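Local coordinates for protein oligopeptide ABC transporter OppAIV (Borrelia burgdorferi B31, PDB 4GL8) that probably binds oligopeptides as the periplasmic binding component of an ABC transporter and hands them over for uptake across the membrane, at residues V100-V105 / M203-P208; V57-L62 / F520-I525. All coordinates share one frame; numbering follows the deposited sequence.

Contact 1: V100-V105 / M203-P208; sequences VWSDGV and MVVSGP
Val-204 touches three successive residues of segment 100-105, Trp-101, Ser-102 and Asp-103. Its CG1 lies obliquely against the carboxylate of Asp-103, 3.8 Å from CG, and CG2 comes alongside CB of Trp-101 at 4.2 Å. That carboxylate is tethered at both oxygens: OD2 is hydrogen-bonded to His-188 NE2, and OD1 accepts a weak bond from Val-105 N. Ser-102 OG lies 3.1 Å from Val-204 CA and takes the next amide, Val-205 N, in a 2.8 Å hydrogen bond with 157° at the hydrogen. A chi1 of 58°, which tucks OG between its own N and carbonyl carbon, puts it there. The carbonyl O of Val-205 receives a CA-H...O contact from Trp-101 CA at 3.4 Å, while water 1 donates to it and to Val-100 O, bridging the two backbones. The indole presents its edge here, CE3 lying 3.5 Å from Val-205 C nearly in the ring plane. Ser-206 then brings CB to 3.6 Å from Trp-101 CZ3 by an oblique approach; its OG is hydrogen-bonded to Leu-62 N. The contact thus joins a type I beta turn, Trp-101 to Gly-104, to the loop that leads into strand 209-215 of this family 5 solute-binding fold.

Contact 2: V57-L62 / F520-I525; sequences VSQMFL and FNLSEI
Gln-59 spans Asn-521 with its side-chain amide, gripping the backbone on both sides of that residue. Its NE2 donates to Phe-520 O at 2.8 Å and 172°, with the acceptor practically in the amide plane, although the donor stands 34° out of the plane of the Phe-520 carbonyl. Its OE1 accepts from Leu-522 N at 2.9 Å, again fairly straight. One carboxamide therefore satisfies a backbone C=O and a backbone N-H together, and the paired bonds fix its rotation. A bend at chi2 (-53°) turns the chain so that the amide reaches the loop. The side chain of Leu-522 crosses the amide obliquely, its CG 3.5 Å from Gln-59 OE1 and its CD1 4.1 Å from Gln-59 CD. Water 2 accepts from Ser-523 N at 3.0 Å and lies doubtfully close, 2.5 Å, to Gln-59 OE1, which would link the amide to the next backbone N-H.

Further out, Asn-521 OD1 accepts a weak bond from Ser-523 N, as in an Asx turn, at the start of the 3-10 segment 522-524; it also lies very close to Ser-523 OG, at a doubtful 2.5 Å. Behind segment 57-62, Gly-55 O of helix 51-57 accepts from both Gln-59 NE2 and Ser-58 OG, tying the glutamine amide back to that helix. Phe-520 directs its ring away, toward Trp-512 and Phe-263. Around this junction Leu-522 packs on Ile-239 and Phe-241 of strand 238-242, Leu-62 on Leu-78 of strand 74-84, and Met-60 and Ser-523 on strand 209-215.

In the fold
The two contacts are neighbours, their centres about 14 Å apart, and contact 1 is nested in sequence within the long loop closed by contact 2. Contact 1 is the more peripheral, its centre about 25 Å from the centre of the chain against about 16 Å, and mixes buried with exposed residues; none of those touching in contact 2 is exposed. Segment 203-208 touches both segments of contact 2: Gly-207 N probably donates to Met-60 O, and Pro-208 packs against Ser-523. It runs into strand 209-215, whose Phe-209 is reached by Gln-59 and Ser-523. Contact 1 combines valine and indole packing with a serine hydroxyl, whereas contact 2 buries less surface and depends on one glutamine amide.

Contact 1: V100-V105 / M203-P208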
loop_
_atom_site.group_PDB
_atom_site.type_symbol
_atom_site.label_atom_id
_atom_site.label_comp_id
_atom_site.label_asym_id
_atom_site.label_seq_id
_atom_site.Cartn_x
_atom_site.Cartn_y
_atom_site.Cartn_z
ATOM N N VAL A 100 26.134 -9.526 -1.730
ATOM C CA VAL A 100 26.001 -10.225 -3.008
ATOM C C VAL A 100 24.552 -10.565 -3.260
ATOM O O VAL A 100 23.790 -10.730 -2.326
ATOM C CB VAL A 100 26.830 -11.516 -3.059
ATOM C CG1 VAL A 100 28.320 -11.212 -3.257
ATOM C CG2 VAL A 100 26.602 -12.347 -1.812
ATOM N N TRP A 101 24.170 -10.632 -4.532
ATOM C CA TRP A 101 22.899 -11.222 -4.916
ATOM C C TRP A 101 23.012 -12.757 -4.717
ATOM O O TRP A 101 24.074 -13.287 -4.398
ATOM C CB TRP A 101 22.564 -10.891 -6.381
ATOM C CG TRP A 101 22.417 -9.431 -6.707
ATOM C CD1 TRP A 101 23.320 -8.653 -7.358
ATOM C CD2 TRP A 101 21.307 -8.582 -6.410
ATOM N NE1 TRP A 101 22.851 -7.378 -7.487
ATOM C CE2 TRP A 101 21.615 -7.303 -6.908
ATOM C CE3 TRP A 101 20.092 -8.773 -5.770
ATOM C CZ2 TRP A 101 20.755 -6.217 -6.778
ATOM C CZ3 TRP A 101 19.224 -7.683 -5.651
ATOM C CH2 TRP A 101 19.566 -6.424 -6.157
ATOM N N SER A 102 21.908 -13.453 -4.937
ATOM C CA SER A 102 21.793 -14.863 -4.615
ATOM C C SER A 102 22.533 -15.775 -5.602
ATOM O O SER A 102 22.703 -16.944 -5.333
ATOM C CB SER A 102 20.325 -15.266 -4.505
ATOM O OG SER A 102 19.644 -14.988 -5.706
ATOM N N ASP A 103 22.955 -15.225 -6.736
ATOM C CA ASP A 103 23.879 -15.887 -7.645
ATOM C C ASP A 103 25.350 -15.478 -7.391
ATOM O O ASP A 103 26.198 -15.736 -8.227
ATOM C CB ASP A 103 23.499 -15.558 -9.087
ATOM C CG ASP A 103 23.579 -14.058 -9.396
ATOM O OD1 ASP A 103 23.751 -13.254 -8.474
ATOM O OD2 ASP A 103 23.454 -13.670 -10.563
ATOM N N GLY A 104 25.650 -14.820 -6.264
ATOM C CA GLY A 104 27.026 -14.423 -5.932
ATOM C C GLY A 104 27.581 -13.178 -6.603
ATOM O O GLY A 104 28.674 -12.769 -6.304
ATOM N N VAL A 105 26.832 -12.560 -7.507
ATOM C CA VAL A 105 27.235 -11.291 -8.113
ATOM C C VAL A 105 27.155 -10.162 -7.062
ATOM O O VAL A 105 26.148 -10.025 -6.356
ATOM C CB VAL A 105 26.361 -11.004 -9.355
ATOM C CG1 VAL A 105 26.579 -9.595 -9.906
ATOM C CG2 VAL A 105 26.656 -12.058 -10.428
ATOM N N MET A 203 14.950 -15.419 -11.213
ATOM C CA MET A 203 15.022 -14.373 -10.199
ATOM C C MET A 203 16.227 -14.579 -9.285
ATOM O O MET A 203 16.450 -15.673 -8.825
ATOM C CB MET A 203 13.757 -14.357 -9.341
ATOM C CG MET A 203 13.853 -13.315 -8.254
ATOM S SD MET A 203 12.370 -13.161 -7.291
ATOM C CE MET A 203 11.299 -12.258 -8.422
ATOM N N VAL A 204 16.995 -13.530 -9.023
ATOM C CA VAL A 204 18.035 -13.590 -8.000
ATOM C C VAL A 204 17.721 -12.468 -7.067
ATOM O O VAL A 204 17.120 -11.488 -7.476
ATOM C CB VAL A 204 19.473 -13.432 -8.563
ATOM C CG1 VAL A 204 19.801 -14.556 -9.550
ATOM C CG2 VAL A 204 19.670 -12.055 -9.175
ATOM N N VAL A 205 18.105 -12.613 -5.804
ATOM C CA VAL A 205 17.577 -11.740 -4.754
ATOM C C VAL A 205 18.687 -11.333 -3.796
ATOM O O VAL A 205 19.762 -11.929 -3.793
ATOM C CB VAL A 205 16.461 -12.458 -3.938
ATOM C CG1 VAL A 205 15.451 -13.143 -4.859
ATOM C CG2 VAL A 205 17.053 -13.478 -2.977
ATOM N N SER A 206 18.376 -10.347 -2.951
ATOM C CA SER A 206 19.298 -9.794 -1.956
ATOM C C SER A 206 18.898 -10.092 -0.519
ATOM O O SER A 206 19.679 -9.875 0.396
ATOM C CB SER A 206 19.367 -8.268 -2.127
ATOM O OG SER A 206 18.058 -7.715 -2.079
ATOM N N GLY A 207 17.684 -10.582 -0.304
ATOM C CA GLY A 207 17.143 -10.726 1.060
ATOM C C GLY A 207 17.199 -12.157 1.573
ATOM O O GLY A 207 17.833 -13.022 0.964
ATOM N N PRO A 208 16.514 -12.418 2.698
ATOM C CA PRO A 208 16.527 -13.698 3.438
ATOM C C PRO A 208 16.011 -14.902 2.669
ATOM O O PRO A 208 16.458 -16.008 2.956
ATOM C CB PRO A 208 15.626 -13.446 4.650
ATOM C CG PRO A 208 14.919 -12.166 4.390
ATOM C CD PRO A 208 15.636 -11.414 3.319
HETATM O O HOH W 1 21.688 -12.608 -1.627
#

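Contact 2: V57-L62 / F520-I525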
loop_
_atom_site.group_PDB
_atom_site.type_symbol
_atom_site.label_atom_id
_atom_site.label_comp_id
_atom_site.label_asym_id
_atom_site.label_seq_id
_atom_site.Cartn_x
_atom_site.Cartn_y
_atom_site.Cartn_z
ATOM N N VAL A 57 7.505 -9.561 -1.775
ATOM C CA VAL A 57 8.778 -9.083 -2.293
ATOM C C VAL A 57 9.698 -8.605 -1.179
ATOM O O VAL A 57 10.909 -8.717 -1.286
ATOM C CB VAL A 57 8.568 -7.941 -3.320
ATOM C CG1 VAL A 57 9.206 -6.631 -2.898
ATOM C CG2 VAL A 57 9.091 -8.330 -4.655
ATOM N N SER A 58 9.115 -8.058 -0.122
ATOM C CA SER A 58 9.879 -7.604 1.011
ATOM C C SER A 58 10.590 -8.777 1.714
ATOM O O SER A 58 11.594 -8.544 2.400
ATOM C CB SER A 58 8.991 -6.790 1.969
ATOM O OG SER A 58 8.094 -7.672 2.679
ATOM N N GLN A 59 10.132 -10.029 1.498
ATOM C CA GLN A 59 10.821 -11.188 2.061
ATOM C C GLN A 59 12.008 -11.616 1.218
ATOM O O GLN A 59 12.774 -12.470 1.645
ATOM C CB GLN A 59 9.897 -12.391 2.249
ATOM C CG GLN A 59 8.543 -12.075 2.842
ATOM C CD GLN A 59 8.647 -11.293 4.133
ATOM O OE1 GLN A 59 9.369 -11.677 5.051
ATOM N NE2 GLN A 59 7.940 -10.169 4.200
ATOM N N MET A 60 12.174 -11.002 0.043
ATOM C CA MET A 60 13.188 -11.416 -0.885
ATOM C C MET A 60 14.200 -10.354 -1.211
ATOM O O MET A 60 15.309 -10.703 -1.509
ATOM C CB MET A 60 12.561 -11.902 -2.172
ATOM C CG MET A 60 11.590 -13.027 -1.938
ATOM S SD MET A 60 11.120 -13.875 -3.438
ATOM C CE MET A 60 9.958 -12.724 -4.122
ATOM N N PHE A 61 13.809 -9.083 -1.176
ATOM C CA PHE A 61 14.670 -7.973 -1.580
ATOM C C PHE A 61 14.868 -7.009 -0.422
ATOM O O PHE A 61 13.917 -6.438 0.114
ATOM C CB PHE A 61 14.101 -7.257 -2.820
ATOM C CG PHE A 61 14.066 -8.132 -4.040
ATOM C CD1 PHE A 61 12.988 -8.979 -4.272
ATOM C CD2 PHE A 61 15.139 -8.177 -4.900
ATOM C CE1 PHE A 61 12.992 -9.837 -5.365
ATOM C CE2 PHE A 61 15.141 -9.021 -5.992
ATOM C CZ PHE A 61 14.069 -9.865 -6.223
ATOM N N LEU A 62 16.137 -6.854 -0.061
ATOM C CA LEU A 62 16.592 -5.915 0.945
ATOM C C LEU A 62 16.687 -4.510 0.354
ATOM O O LEU A 62 17.298 -4.314 -0.688
ATOM C CB LEU A 62 17.959 -6.366 1.418
ATOM C CG LEU A 62 18.458 -5.874 2.756
ATOM C CD1 LEU A 62 17.472 -6.261 3.867
ATOM C CD2 LEU A 62 19.847 -6.487 2.983
ATOM N N PHE A 520 6.524 -6.725 7.713
ATOM C CA PHE A 520 6.926 -7.974 8.335
ATOM C C PHE A 520 8.168 -8.589 7.749
ATOM O O PHE A 520 8.319 -8.636 6.526
ATOM C CB PHE A 520 5.806 -9.003 8.243
ATOM C CG PHE A 520 4.512 -8.514 8.780
ATOM C CD1 PHE A 520 4.432 -8.000 10.071
ATOM C CD2 PHE A 520 3.371 -8.541 8.002
ATOM C CE1 PHE A 520 3.237 -7.532 10.575
ATOM C CE2 PHE A 520 2.182 -8.082 8.514
ATOM C CZ PHE A 520 2.114 -7.584 9.798
ATOM N N ASN A 521 9.010 -9.103 8.649
ATOM C CA ASN A 521 10.196 -9.891 8.318
ATOM C C ASN A 521 10.003 -11.332 8.817
ATOM O O ASN A 521 10.304 -11.687 9.993
ATOM C CB ASN A 521 11.436 -9.266 8.954
ATOM C CG ASN A 521 12.729 -9.841 8.408
ATOM O OD1 ASN A 521 12.820 -11.013 7.979
ATOM N ND2 ASN A 521 13.750 -9.013 8.426
ATOM N N LEU A 522 9.468 -12.159 7.929
ATOM C CA LEU A 522 9.117 -13.511 8.291
ATOM C C LEU A 522 10.379 -14.365 8.506
ATOM O O LEU A 522 10.289 -15.410 9.102
ATOM C CB LEU A 522 8.183 -14.127 7.245
ATOM C CG LEU A 522 6.895 -13.347 6.956
ATOM C CD1 LEU A 522 6.103 -14.035 5.861
ATOM C CD2 LEU A 522 6.027 -13.182 8.185
ATOM N N SER A 523 11.546 -13.910 8.042
ATOM C CA SER A 523 12.811 -14.617 8.316
ATOM C C SER A 523 13.185 -14.637 9.794
ATOM O O SER A 523 14.029 -15.434 10.186
ATOM C CB SER A 523 13.981 -14.026 7.545
ATOM O OG SER A 523 14.449 -12.866 8.193
ATOM N N GLU A 524 12.584 -13.746 10.593
ATOM C CA GLU A 524 12.813 -13.721 12.033
ATOM C C GLU A 524 11.930 -14.729 12.776
ATOM O O GLU A 524 12.025 -14.846 14.013
ATOM C CB GLU A 524 12.600 -12.309 12.581
ATOM C CG GLU A 524 13.655 -11.341 12.054
ATOM C CD GLU A 524 13.642 -9.984 12.740
ATOM O OE1 GLU A 524 12.762 -9.762 13.617
ATOM O OE2 GLU A 524 14.510 -9.136 12.387
ATOM N N ILE A 525 11.079 -15.462 12.050
ATOM C CA ILE A 525 10.273 -16.494 12.694
ATOM C C ILE A 525 11.166 -17.662 13.117
ATOM O O ILE A 525 12.053 -18.085 12.356
ATOM C CB ILE A 525 9.104 -16.959 11.806
ATOM C CG1 ILE A 525 8.009 -15.881 11.816
ATOM C CG2 ILE A 525 8.544 -18.288 12.310
ATOM C CD1 ILE A 525 6.935 -16.046 10.766
HETATM O O HOH W 2 11.776 -12.261 5.524
#